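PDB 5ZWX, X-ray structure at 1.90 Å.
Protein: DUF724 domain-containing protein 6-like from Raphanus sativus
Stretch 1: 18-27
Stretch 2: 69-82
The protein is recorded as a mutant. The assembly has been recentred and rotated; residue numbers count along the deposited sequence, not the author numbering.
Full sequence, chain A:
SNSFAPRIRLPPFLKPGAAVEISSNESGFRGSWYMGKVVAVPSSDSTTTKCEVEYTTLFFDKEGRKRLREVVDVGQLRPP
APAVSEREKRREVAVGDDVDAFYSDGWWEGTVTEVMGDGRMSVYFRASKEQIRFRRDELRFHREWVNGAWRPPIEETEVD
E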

# COMPACT_ATOMS: atom_id res chain seq x y z
N ALA A 18 -2.63 5.68 -14.39
CA ALA A 18 -2.89 4.42 -13.70
C ALA A 18 -2.90 4.59 -12.18
O ALA A 18 -2.01 5.20 -11.61
CB ALA A 18 -1.86 3.38 -14.07
N ALA A 19 -3.89 3.97 -11.55
CA ALA A 19 -3.92 3.89 -10.09
C ALA A 19 -2.89 2.86 -9.68
O ALA A 19 -2.72 1.85 -10.36
CB ALA A 19 -5.30 3.50 -9.60
N VAL A 20 -2.19 3.10 -8.57
CA VAL A 20 -1.15 2.20 -8.10
C VAL A 20 -1.11 2.21 -6.56
O VAL A 20 -1.70 3.08 -5.94
CB VAL A 20 0.26 2.62 -8.62
CG1 VAL A 20 0.38 2.39 -10.12
CG2 VAL A 20 0.54 4.08 -8.28
N GLU A 21 -0.41 1.24 -5.99
CA GLU A 21 0.00 1.28 -4.60
C GLU A 21 1.51 1.52 -4.59
O GLU A 21 2.26 1.02 -5.44
CB GLU A 21 -0.38 -0.01 -3.88
CG GLU A 21 -1.88 -0.29 -4.00
CD GLU A 21 -2.39 -1.39 -3.08
OE1 GLU A 21 -1.58 -2.11 -2.47
OE2 GLU A 21 -3.63 -1.56 -3.02
N ILE A 22 1.94 2.32 -3.62
CA ILE A 22 3.30 2.85 -3.60
C ILE A 22 3.98 2.40 -2.33
O ILE A 22 3.43 2.63 -1.19
CB ILE A 22 3.30 4.39 -3.63
CG1 ILE A 22 2.45 4.88 -4.81
CG2 ILE A 22 4.74 4.93 -3.57
CD1 ILE A 22 1.97 6.30 -4.72
N SER A 23 5.13 1.75 -2.47
CA SER A 23 5.91 1.41 -1.27
C SER A 23 7.13 2.33 -1.20
O SER A 23 7.54 2.89 -2.18
CB SER A 23 6.33 -0.06 -1.29
OG SER A 23 6.96 -0.38 -2.52
N SER A 24 7.66 2.51 -0.00
CA SER A 24 8.80 3.41 0.19
C SER A 24 10.00 2.63 0.66
O SER A 24 9.88 1.53 1.22
CB SER A 24 8.46 4.51 1.19
OG SER A 24 9.62 5.20 1.62
N ASN A 25 11.17 3.22 0.44
CA ASN A 25 12.43 2.64 0.84
C ASN A 25 12.82 3.13 2.24
O ASN A 25 13.67 2.55 2.91
CB ASN A 25 13.51 3.01 -0.19
CG ASN A 25 13.12 2.63 -1.62
OD1 ASN A 25 12.49 1.60 -1.85
ND2 ASN A 25 13.50 3.46 -2.59
N GLU A 26 12.18 4.21 2.67
CA GLU A 26 12.52 4.84 3.95
C GLU A 26 12.10 3.96 5.12
O GLU A 26 11.02 3.37 5.10
CB GLU A 26 11.86 6.22 4.07
CG GLU A 26 12.04 7.12 2.86
CD GLU A 26 11.10 8.31 2.88
OE1 GLU A 26 10.81 8.80 3.99
OE2 GLU A 26 10.66 8.75 1.80
N SER A 27 12.93 3.91 6.16
CA SER A 27 12.68 3.00 7.27
C SER A 27 11.33 3.26 7.94
O SER A 27 10.64 2.32 8.37
CB SER A 27 13.81 3.11 8.31
OG SER A 27 13.86 4.40 8.86
N ARG A 69 3.88 14.65 -4.52
CA ARG A 69 4.37 13.94 -5.71
C ARG A 69 5.81 13.52 -5.46
O ARG A 69 6.57 14.24 -4.81
CB ARG A 69 4.27 14.82 -6.95
CG ARG A 69 2.85 15.13 -7.38
CD ARG A 69 2.86 15.96 -8.66
NE ARG A 69 1.56 16.01 -9.31
CZ ARG A 69 1.38 16.34 -10.58
NH1 ARG A 69 2.42 16.65 -11.34
NH2 ARG A 69 0.16 16.35 -11.10
N GLU A 70 6.17 12.34 -5.97
CA GLU A 70 7.52 11.81 -5.80
C GLU A 70 7.97 11.09 -7.05
O GLU A 70 7.15 10.48 -7.72
CB GLU A 70 7.57 10.82 -4.64
CG GLU A 70 7.74 11.51 -3.30
CD GLU A 70 7.95 10.54 -2.18
OE1 GLU A 70 7.73 9.33 -2.40
OE2 GLU A 70 8.33 10.99 -1.07
N VAL A 71 9.27 11.18 -7.34
CA VAL A 71 9.90 10.34 -8.38
C VAL A 71 10.34 9.04 -7.69
O VAL A 71 11.05 9.09 -6.68
CB VAL A 71 11.08 11.07 -9.03
CG1 VAL A 71 11.81 10.16 -10.05
CG2 VAL A 71 10.60 12.35 -9.72
N VAL A 72 9.88 7.89 -8.17
CA VAL A 72 10.16 6.61 -7.52
C VAL A 72 10.67 5.59 -8.53
O VAL A 72 10.50 5.77 -9.73
CB VAL A 72 8.90 6.04 -6.85
CG1 VAL A 72 8.36 7.00 -5.76
CG2 VAL A 72 7.82 5.79 -7.88
N ASP A 73 11.26 4.50 -8.02
CA ASP A 73 11.67 3.36 -8.84
C ASP A 73 10.44 2.57 -9.27
O ASP A 73 9.46 2.46 -8.53
CB ASP A 73 12.61 2.43 -8.06
CG ASP A 73 13.94 3.08 -7.71
OD1 ASP A 73 14.44 3.92 -8.48
OD2 ASP A 73 14.51 2.73 -6.65
N VAL A 74 10.49 2.01 -10.48
CA VAL A 74 9.44 1.11 -10.90
C VAL A 74 9.13 0.02 -9.84
O VAL A 74 7.97 -0.26 -9.55
CB VAL A 74 9.82 0.45 -12.24
CG1 VAL A 74 8.87 -0.70 -12.56
CG2 VAL A 74 9.78 1.51 -13.34
N GLY A 75 10.17 -0.54 -9.23
CA GLY A 75 10.00 -1.61 -8.26
C GLY A 75 9.29 -1.19 -6.97
O GLY A 75 8.97 -2.04 -6.14
N GLN A 76 9.02 0.11 -6.82
CA GLN A 76 8.25 0.60 -5.65
C GLN A 76 6.74 0.54 -5.89
O GLN A 76 5.95 0.76 -4.98
CB GLN A 76 8.65 2.02 -5.31
CG GLN A 76 10.02 2.14 -4.74
CD GLN A 76 10.38 3.57 -4.41
OE1 GLN A 76 11.17 4.18 -5.11
NE2 GLN A 76 9.77 4.13 -3.37
N LEU A 77 6.33 0.22 -7.12
CA LEU A 77 4.92 0.32 -7.49
C LEU A 77 4.29 -1.04 -7.75
O LEU A 77 4.97 -1.94 -8.22
CB LEU A 77 4.75 1.19 -8.75
CG LEU A 77 5.33 2.60 -8.63
CD1 LEU A 77 5.14 3.42 -9.91
CD2 LEU A 77 4.69 3.31 -7.42
N ARG A 78 3.00 -1.16 -7.43
CA ARG A 78 2.23 -2.33 -7.86
C ARG A 78 0.82 -1.89 -8.17
O ARG A 78 0.46 -0.76 -7.87
CB ARG A 78 2.26 -3.42 -6.80
CG ARG A 78 1.46 -3.04 -5.51
CD ARG A 78 1.65 -4.09 -4.42
NE ARG A 78 0.55 -3.98 -3.42
CZ ARG A 78 0.30 -4.90 -2.49
NH1 ARG A 78 1.07 -5.98 -2.39
NH2 ARG A 78 -0.72 -4.74 -1.66
N PRO A 79 0.01 -2.75 -8.84
CA PRO A 79 -1.33 -2.27 -9.13
C PRO A 79 -2.15 -2.23 -7.83
O PRO A 79 -1.70 -2.84 -6.87
CB PRO A 79 -1.89 -3.32 -10.13
CG PRO A 79 -0.72 -4.13 -10.56
CD PRO A 79 0.24 -4.09 -9.39
N PRO A 80 -3.31 -1.56 -7.83
CA PRO A 80 -4.25 -1.68 -6.71
C PRO A 80 -4.52 -3.14 -6.36
O PRO A 80 -4.68 -3.96 -7.24
CB PRO A 80 -5.52 -1.03 -7.25
CG PRO A 80 -5.06 -0.14 -8.33
CD PRO A 80 -3.91 -0.83 -8.96
N ALA A 81 -4.55 -3.44 -5.08
CA ALA A 81 -4.84 -4.78 -4.62
C ALA A 81 -6.18 -5.25 -5.22
O ALA A 81 -7.08 -4.45 -5.45
CB ALA A 81 -4.90 -4.81 -3.07
N PRO A 82 -6.29 -6.55 -5.48
CA PRO A 82 -7.50 -7.10 -6.10
C PRO A 82 -8.75 -6.77 -5.29
O PRO A 82 -8.67 -6.74 -4.05
CB PRO A 82 -7.23 -8.60 -6.13
CG PRO A 82 -5.75 -8.69 -6.14
CD PRO A 82 -5.29 -7.60 -5.24
O HOH W 1 13.86 1.21 -4.77

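The two stretches pair as short antiparallel strands. Residue numbers rise along stretch 1 as they fall along stretch 2, so Val20 lies nearest Pro79, Glu21 nearest Arg78, Ile22 nearest Leu77 and Ser23 nearest Gln76. Together they bury 654 Å² of surface.

Ala19 begins the contact. Its CB lies 3.9 Å from CG of Pro80, a small apolar touch at the exposed end. Its carbonyl O approaches CD of Pro80 at 3.2 Å.

Val20 points away overall, but its backbone stays close, with CA 3.4 Å from the carbonyl O of Arg78. Its CG2 reaches to 4.3 Å from CD2 of Leu77.

Glu21 is the centre of the interface. Its backbone forms the hydrogen-bonded pair of the ladder with Arg78: Glu21 N donates to Arg78 O at 2.9 Å, and Arg78 N donates to Glu21 O at 3.0 Å. Both bonds are nearly straight. The same carbonyl, Glu21 O, also receives a CA-H...O contact from Leu77 CA at 3.4 Å. The side chains of Glu21 and Arg78 share one face of the sheet, which lets their opposite charges meet. Glu21 OE1 accepts from Arg78 NE at 3.0 Å and from Arg78 NH2 at 2.9 Å, a salt bridge made at the edge of the guanidinium and near its plane. The other carboxylate oxygen, Glu21 OE2, accepts from the backbone N of Ala81 at 2.9 Å. One buried side chain thus holds both the strand and the loop that follows it.

Ile22 pairs with Leu77 at a non-hydrogen-bonded position. Their side chains lie on the other face of the sheet, where Ile22 CG1 packs 3.8 Å from Leu77 CD2. This contact is apolar and buried.

Ser23 bonds to Gln76 through both backbone and side chain. Ser23 N and Ser23 OG both donate to Gln76 O, at 2.8 and 2.9 Å. In return, Gln76 NE2 donates to Ser23 O at 2.8 Å. The amide's other end, Gln76 OE1, accepts from Asp73 N at 2.9 Å, which helps hold the side chain in place.

Ser24 points away from stretch 2. Its OG instead accepts from Glu26 N at 2.9 Å, bracing the local turn.

Asn25 comes close directly, with ND2 3.5 Å from Gln76 OE1, and is also linked through water 1. The water donates to Asp73 OD2 at 2.5 Å and accepts a weak bond from Asn25 ND2 at 3.2 Å.

Glu26 ends the contact. Its OE2 lies 4.3 Å from OE2 of Glu70, an approach of like charges, but Glu26 is poorly ordered. Ser27 makes no contact with stretch 2.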